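Local coordinates for protein putative methyltransferase from antibiotic biosynthesis pathway (Anabaena variabilis ATCC 29413, PDB 3EGE) that is a putative methyltransferase that probably transfers methyl groups from S-adenosylmethionine, perhaps in an antibiotic biosynthesis pathway, at residues A[90-104]-A[117-131]. Sequence-based numbering, arbitrary orientation.
Sequences LPDKSVDGVISILAI and MQRIIRDGTIVLLTF
Arg119 grips Leu90 O end-on with two nitrogens, NH1 at 3.0 Å and NH2 at 3.1 Å. Both bonds lie in the guanidinium plane. NH1 also forms a nearly straight salt bridge to the anti lone pair of Asp92 OD1 (2.9 Å). A salt bridge from NE to Glu116 helps fix the group's rotation. Lys93 bends at CG (chi2 -54°), which brings NZ back to the helix end. There NZ meets Ile121 O at 2.7 Å and Gln118 O at 2.9 Å. Arg122 NE bonds Lys93 O from above the carbonyl plane. Its NH1 makes a weak salt bridge to Asp96 OD1, while OD2 accepts from Val37 N.

Next to this polar end, Val98 spreads its two methyls. CG1 meets CG of selenomethionine Met117 at 3.6 Å, and CG2 touches Ile120 CG1, the side chains crossing at about a right angle. Ile120 CD1 touches Val95 CG2 and Leu90 CD1.

Strands 97-101 and 126-131 run parallel, from Val98 beside Ile126 to Ile101 beside Leu129, and their axes approach to 4.8 Å. At their far end Leu102 and Leu129 lie side by side. Helix 110-120 links the strands in a right-handed beta-alpha-beta crossover, as in the Rossmann-like methyltransferase fold. Strand 37-41 flanks 97-101, and strand 252-258 flanks 126-131. Helix 20-30 packs on Ile99, Ile101 and Val127, while helix 158-169 touches Ile126 and Leu128 on the other face.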
loop_
_atom_site.group_PDB
_atom_site.type_symbol
_atom_site.label_atom_id
_atom_site.label_comp_id
_atom_site.label_asym_id
_atom_site.label_seq_id
_atom_site.Cartn_x
_atom_site.Cartn_y
_atom_site.Cartn_z
ATOM N N LEU A 90 11.650 18.984 -1.935
ATOM C CA LEU A 90 10.747 19.826 -1.187
ATOM C C LEU A 90 11.505 20.533 -0.067
ATOM O O LEU A 90 12.344 19.908 0.561
ATOM C CB LEU A 90 9.627 18.958 -0.585
ATOM C CG LEU A 90 8.810 18.095 -1.559
ATOM C CD1 LEU A 90 7.813 17.231 -0.767
ATOM C CD2 LEU A 90 8.139 18.979 -2.623
ATOM N N PRO A 91 11.228 21.831 0.179
ATOM C CA PRO A 91 11.942 22.497 1.265
ATOM C C PRO A 91 11.634 21.976 2.673
ATOM O O PRO A 91 10.704 21.197 2.874
ATOM C CB PRO A 91 11.480 23.969 1.152
ATOM C CG PRO A 91 10.899 24.092 -0.203
ATOM C CD PRO A 91 10.310 22.763 -0.499
ATOM N N ASP A 92 12.456 22.417 3.618
ATOM C CA ASP A 92 12.271 22.130 5.041
ATOM C C ASP A 92 10.933 22.740 5.448
ATOM O O ASP A 92 10.597 23.856 5.007
ATOM C CB ASP A 92 13.334 22.853 5.895
ATOM C CG ASP A 92 14.736 22.285 5.783
ATOM O OD1 ASP A 92 14.975 21.247 5.179
ATOM O OD2 ASP A 92 15.627 22.900 6.375
ATOM N N LYS A 93 10.169 22.019 6.257
ATOM C CA LYS A 93 8.924 22.560 6.834
ATOM C C LYS A 93 7.960 23.162 5.778
ATOM O O LYS A 93 7.456 24.254 5.941
ATOM C CB LYS A 93 9.292 23.584 7.951
ATOM C CG LYS A 93 10.347 23.090 8.993
ATOM C CD LYS A 93 9.907 21.775 9.623
ATOM C CE LYS A 93 10.874 21.086 10.557
ATOM N NZ LYS A 93 10.423 19.609 10.693
ATOM N N SER A 94 7.746 22.401 4.707
ATOM C CA SER A 94 6.919 22.772 3.559
ATOM C C SER A 94 5.558 22.062 3.472
ATOM O O SER A 94 4.730 22.416 2.607
ATOM C CB SER A 94 7.711 22.509 2.263
ATOM O OG SER A 94 8.097 21.163 2.181
ATOM N N VAL A 95 5.332 21.064 4.322
ATOM C CA VAL A 95 4.065 20.341 4.359
ATOM C C VAL A 95 3.607 20.175 5.792
ATOM O O VAL A 95 4.417 20.166 6.728
ATOM C CB VAL A 95 4.148 18.941 3.627
ATOM C CG1 VAL A 95 4.594 19.123 2.159
ATOM C CG2 VAL A 95 5.068 17.940 4.384
ATOM N N ASP A 96 2.290 20.054 5.941
ATOM C CA ASP A 96 1.621 19.854 7.244
ATOM C C ASP A 96 1.601 18.387 7.644
ATOM O O ASP A 96 1.675 18.100 8.818
ATOM C CB ASP A 96 0.196 20.390 7.196
ATOM C CG ASP A 96 0.166 21.848 6.910
ATOM O OD1 ASP A 96 0.749 22.578 7.731
ATOM O OD2 ASP A 96 -0.404 22.271 5.879
ATOM N N GLY A 97 1.504 17.485 6.659
ATOM C CA GLY A 97 1.521 16.049 6.873
ATOM C C GLY A 97 2.211 15.290 5.743
ATOM O O GLY A 97 2.481 15.829 4.676
ATOM N N VAL A 98 2.510 14.023 6.011
ATOM C CA VAL A 98 3.217 13.175 5.092
ATOM C C VAL A 98 2.575 11.797 5.098
ATOM O O VAL A 98 2.257 11.270 6.165
ATOM C CB VAL A 98 4.714 13.036 5.510
ATOM C CG1 VAL A 98 5.485 12.125 4.527
ATOM C CG2 VAL A 98 5.404 14.415 5.629
ATOM N N ILE A 99 2.403 11.222 3.905
ATOM C CA ILE A 99 1.890 9.864 3.752
ATOM C C ILE A 99 2.761 9.000 2.811
ATOM O O ILE A 99 3.446 9.516 1.925
ATOM C CB ILE A 99 0.385 9.844 3.257
ATOM C CG1 ILE A 99 0.255 10.199 1.761
ATOM C CG2 ILE A 99 -0.485 10.768 4.107
ATOM C CD1 ILE A 99 -1.111 9.982 1.230
ATOM N N SER A 100 2.734 7.692 3.038
ATOM C CA SER A 100 3.295 6.714 2.074
ATOM C C SER A 100 2.399 5.477 2.151
ATOM O O SER A 100 2.381 4.765 3.176
ATOM C CB SER A 100 4.766 6.379 2.303
ATOM O OG SER A 100 5.282 5.778 1.131
ATOM N N ILE A 101 1.621 5.280 1.088
ATOM C CA ILE A 101 0.612 4.228 1.008
ATOM C C ILE A 101 1.146 3.038 0.203
ATOM O O ILE A 101 1.261 3.110 -1.016
ATOM C CB ILE A 101 -0.718 4.790 0.411
ATOM C CG1 ILE A 101 -1.136 6.108 1.149
ATOM C CG2 ILE A 101 -1.802 3.676 0.360
ATOM C CD1 ILE A 101 -1.088 6.085 2.784
ATOM N N LEU A 102 1.497 1.971 0.924
ATOM C CA LEU A 102 2.058 0.730 0.346
ATOM C C LEU A 102 3.198 1.013 -0.652
ATOM O O LEU A 102 3.178 0.555 -1.792
ATOM C CB LEU A 102 0.953 -0.157 -0.268
ATOM C CG LEU A 102 -0.127 -0.707 0.688
ATOM C CD1 LEU A 102 -1.214 -1.374 -0.157
ATOM C CD2 LEU A 102 0.438 -1.688 1.745
ATOM N N ALA A 103 4.176 1.779 -0.167
ATOM C CA ALA A 103 5.334 2.217 -0.950
ATOM C C ALA A 103 6.695 2.065 -0.277
ATOM O O ALA A 103 7.647 1.765 -0.980
ATOM C CB ALA A 103 5.141 3.680 -1.363
ATOM N N ILE A 104 6.789 2.250 1.052
ATOM C CA ILE A 104 8.086 2.282 1.777
ATOM C C ILE A 104 8.987 1.063 1.589
ATOM O O ILE A 104 10.206 1.167 1.728
ATOM C CB ILE A 104 7.952 2.642 3.325
ATOM C CG1 ILE A 104 7.265 1.536 4.167
ATOM C CG2 ILE A 104 7.217 3.952 3.507
ATOM C CD1 ILE A 104 7.388 1.744 5.740
HETATM N N MSE A 117 11.160 12.736 5.622
HETATM C CA MSE A 117 9.765 13.011 5.980
HETATM C C MSE A 117 9.696 13.956 7.164
HETATM O O MSE A 117 8.930 14.912 7.138
HETATM C CB MSE A 117 8.979 11.737 6.300
HETATM C CG MSE A 117 8.791 10.822 5.077
HETATM SE SE MSE A 117 7.983 9.185 5.572
HETATM C CE MSE A 117 8.014 8.235 3.784
ATOM N N GLN A 118 10.515 13.688 8.184
ATOM C CA GLN A 118 10.612 14.549 9.348
ATOM C C GLN A 118 11.102 15.964 8.983
ATOM O O GLN A 118 10.636 16.942 9.559
ATOM C CB GLN A 118 11.501 13.891 10.428
ATOM C CG GLN A 118 11.665 14.707 11.735
ATOM C CD GLN A 118 10.341 15.078 12.426
ATOM O OE1 GLN A 118 9.402 14.270 12.510
ATOM N NE2 GLN A 118 10.289 16.288 12.962
ATOM N N ARG A 119 12.013 16.063 8.015
ATOM C CA ARG A 119 12.579 17.360 7.595
ATOM C C ARG A 119 11.531 18.282 6.958
ATOM O O ARG A 119 11.527 19.500 7.217
ATOM C CB ARG A 119 13.740 17.127 6.617
ATOM C CG ARG A 119 14.450 18.385 6.113
ATOM C CD ARG A 119 15.514 18.094 5.071
ATOM N NE ARG A 119 14.957 17.517 3.843
ATOM C CZ ARG A 119 14.323 18.195 2.890
ATOM N NH1 ARG A 119 14.058 19.487 3.008
ATOM N NH2 ARG A 119 13.887 17.541 1.838
ATOM N N ILE A 120 10.656 17.694 6.142
ATOM C CA ILE A 120 9.632 18.449 5.406
ATOM C C ILE A 120 8.375 18.780 6.194
ATOM O O ILE A 120 7.661 19.734 5.837
ATOM C CB ILE A 120 9.261 17.770 4.025
ATOM C CG1 ILE A 120 8.452 16.454 4.194
ATOM C CG2 ILE A 120 10.535 17.600 3.202
ATOM C CD1 ILE A 120 7.895 15.856 2.887
ATOM N N ILE A 121 8.130 18.030 7.272
ATOM C CA ILE A 121 6.884 18.155 8.034
ATOM C C ILE A 121 6.875 19.304 9.076
ATOM O O ILE A 121 7.887 19.573 9.729
ATOM C CB ILE A 121 6.476 16.780 8.660
ATOM C CG1 ILE A 121 4.936 16.687 8.849
ATOM C CG2 ILE A 121 7.279 16.495 9.954
ATOM C CD1 ILE A 121 4.408 15.298 9.350
ATOM N N ARG A 122 5.714 19.954 9.213
ATOM C CA ARG A 122 5.469 20.997 10.215
ATOM C C ARG A 122 4.852 20.355 11.488
ATOM O O ARG A 122 5.567 19.595 12.154
ATOM C CB ARG A 122 4.579 22.080 9.638
ATOM C CG ARG A 122 5.186 22.880 8.535
ATOM C CD ARG A 122 4.046 23.598 7.855
ATOM N NE ARG A 122 4.515 24.231 6.662
ATOM C CZ ARG A 122 3.854 24.319 5.502
ATOM N NH1 ARG A 122 2.629 23.812 5.304
ATOM N NH2 ARG A 122 4.469 24.941 4.504
ATOM N N ASP A 123 3.571 20.614 11.817
ATOM C CA ASP A 123 2.944 20.108 13.072
ATOM C C ASP A 123 2.152 18.825 12.963
ATOM O O ASP A 123 1.752 18.285 14.000
ATOM C CB ASP A 123 1.968 21.148 13.661
ATOM C CG ASP A 123 2.612 22.465 13.960
ATOM O OD1 ASP A 123 3.825 22.520 14.240
ATOM O OD2 ASP A 123 1.868 23.453 13.915
ATOM N N GLY A 124 1.887 18.350 11.747
ATOM C CA GLY A 124 1.060 17.162 11.569
ATOM C C GLY A 124 1.760 15.835 11.776
ATOM O O GLY A 124 2.830 15.753 12.400
ATOM N N THR A 125 1.150 14.805 11.190
ATOM C CA THR A 125 1.547 13.436 11.388
ATOM C C THR A 125 1.984 12.737 10.092
ATOM O O THR A 125 1.593 13.123 8.975
ATOM C CB THR A 125 0.395 12.632 12.094
ATOM O OG1 THR A 125 -0.638 12.334 11.164
ATOM C CG2 THR A 125 -0.204 13.415 13.300
ATOM N N ILE A 126 2.842 11.734 10.293
ATOM C CA ILE A 126 3.345 10.855 9.262
ATOM C C ILE A 126 2.423 9.621 9.362
ATOM O O ILE A 126 2.260 9.073 10.453
ATOM C CB ILE A 126 4.844 10.514 9.479
ATOM C CG1 ILE A 126 5.710 11.798 9.383
ATOM C CG2 ILE A 126 5.305 9.505 8.447
ATOM C CD1 ILE A 126 7.205 11.586 9.675
ATOM N N VAL A 127 1.765 9.271 8.258
ATOM C CA VAL A 127 0.858 8.131 8.174
ATOM C C VAL A 127 1.395 7.167 7.091
ATOM O O VAL A 127 1.404 7.497 5.920
ATOM C CB VAL A 127 -0.593 8.587 7.808
ATOM C CG1 VAL A 127 -1.570 7.361 7.733
ATOM C CG2 VAL A 127 -1.097 9.646 8.801
ATOM N N LEU A 128 1.837 5.978 7.503
ATOM C CA LEU A 128 2.362 4.957 6.584
ATOM C C LEU A 128 1.416 3.753 6.549
ATOM O O LEU A 128 1.127 3.217 7.588
ATOM C CB LEU A 128 3.760 4.493 7.052
ATOM C CG LEU A 128 4.817 5.587 7.331
ATOM C CD1 LEU A 128 6.165 4.961 7.781
ATOM C CD2 LEU A 128 5.028 6.493 6.127
ATOM N N LEU A 129 0.899 3.378 5.372
ATOM C CA LEU A 129 0.153 2.120 5.209
ATOM C C LEU A 129 1.235 1.174 4.706
ATOM O O LEU A 129 1.779 1.358 3.611
ATOM C CB LEU A 129 -1.023 2.163 4.231
ATOM C CG LEU A 129 -1.797 0.822 4.085
ATOM C CD1 LEU A 129 -2.302 0.266 5.442
ATOM C CD2 LEU A 129 -2.964 0.918 3.098
ATOM N N THR A 130 1.543 0.183 5.545
ATOM C CA THR A 130 2.608 -0.782 5.313
ATOM C C THR A 130 2.113 -2.172 5.718
ATOM O O THR A 130 0.918 -2.389 5.887
ATOM C CB THR A 130 3.899 -0.332 6.081
ATOM O OG1 THR A 130 5.003 -1.185 5.766
ATOM C CG2 THR A 130 3.664 -0.279 7.602
ATOM N N PHE A 131 3.036 -3.110 5.845
ATOM C CA PHE A 131 2.705 -4.469 6.179
ATOM C C PHE A 131 3.869 -5.250 6.804
ATOM O O PHE A 131 5.050 -4.875 6.704
ATOM C CB PHE A 131 2.277 -5.216 4.883
ATOM C CG PHE A 131 3.393 -5.349 3.874
ATOM C CD1 PHE A 131 3.668 -4.313 2.984
ATOM C CD2 PHE A 131 4.210 -6.470 3.855
ATOM C CE1 PHE A 131 4.729 -4.398 2.076
ATOM C CE2 PHE A 131 5.274 -6.572 2.948
ATOM C CZ PHE A 131 5.535 -5.534 2.060
HETATM O O HOH W 1 1.344 22.065 10.354
HETATM O O HOH W 2 4.075 2.537 2.777
#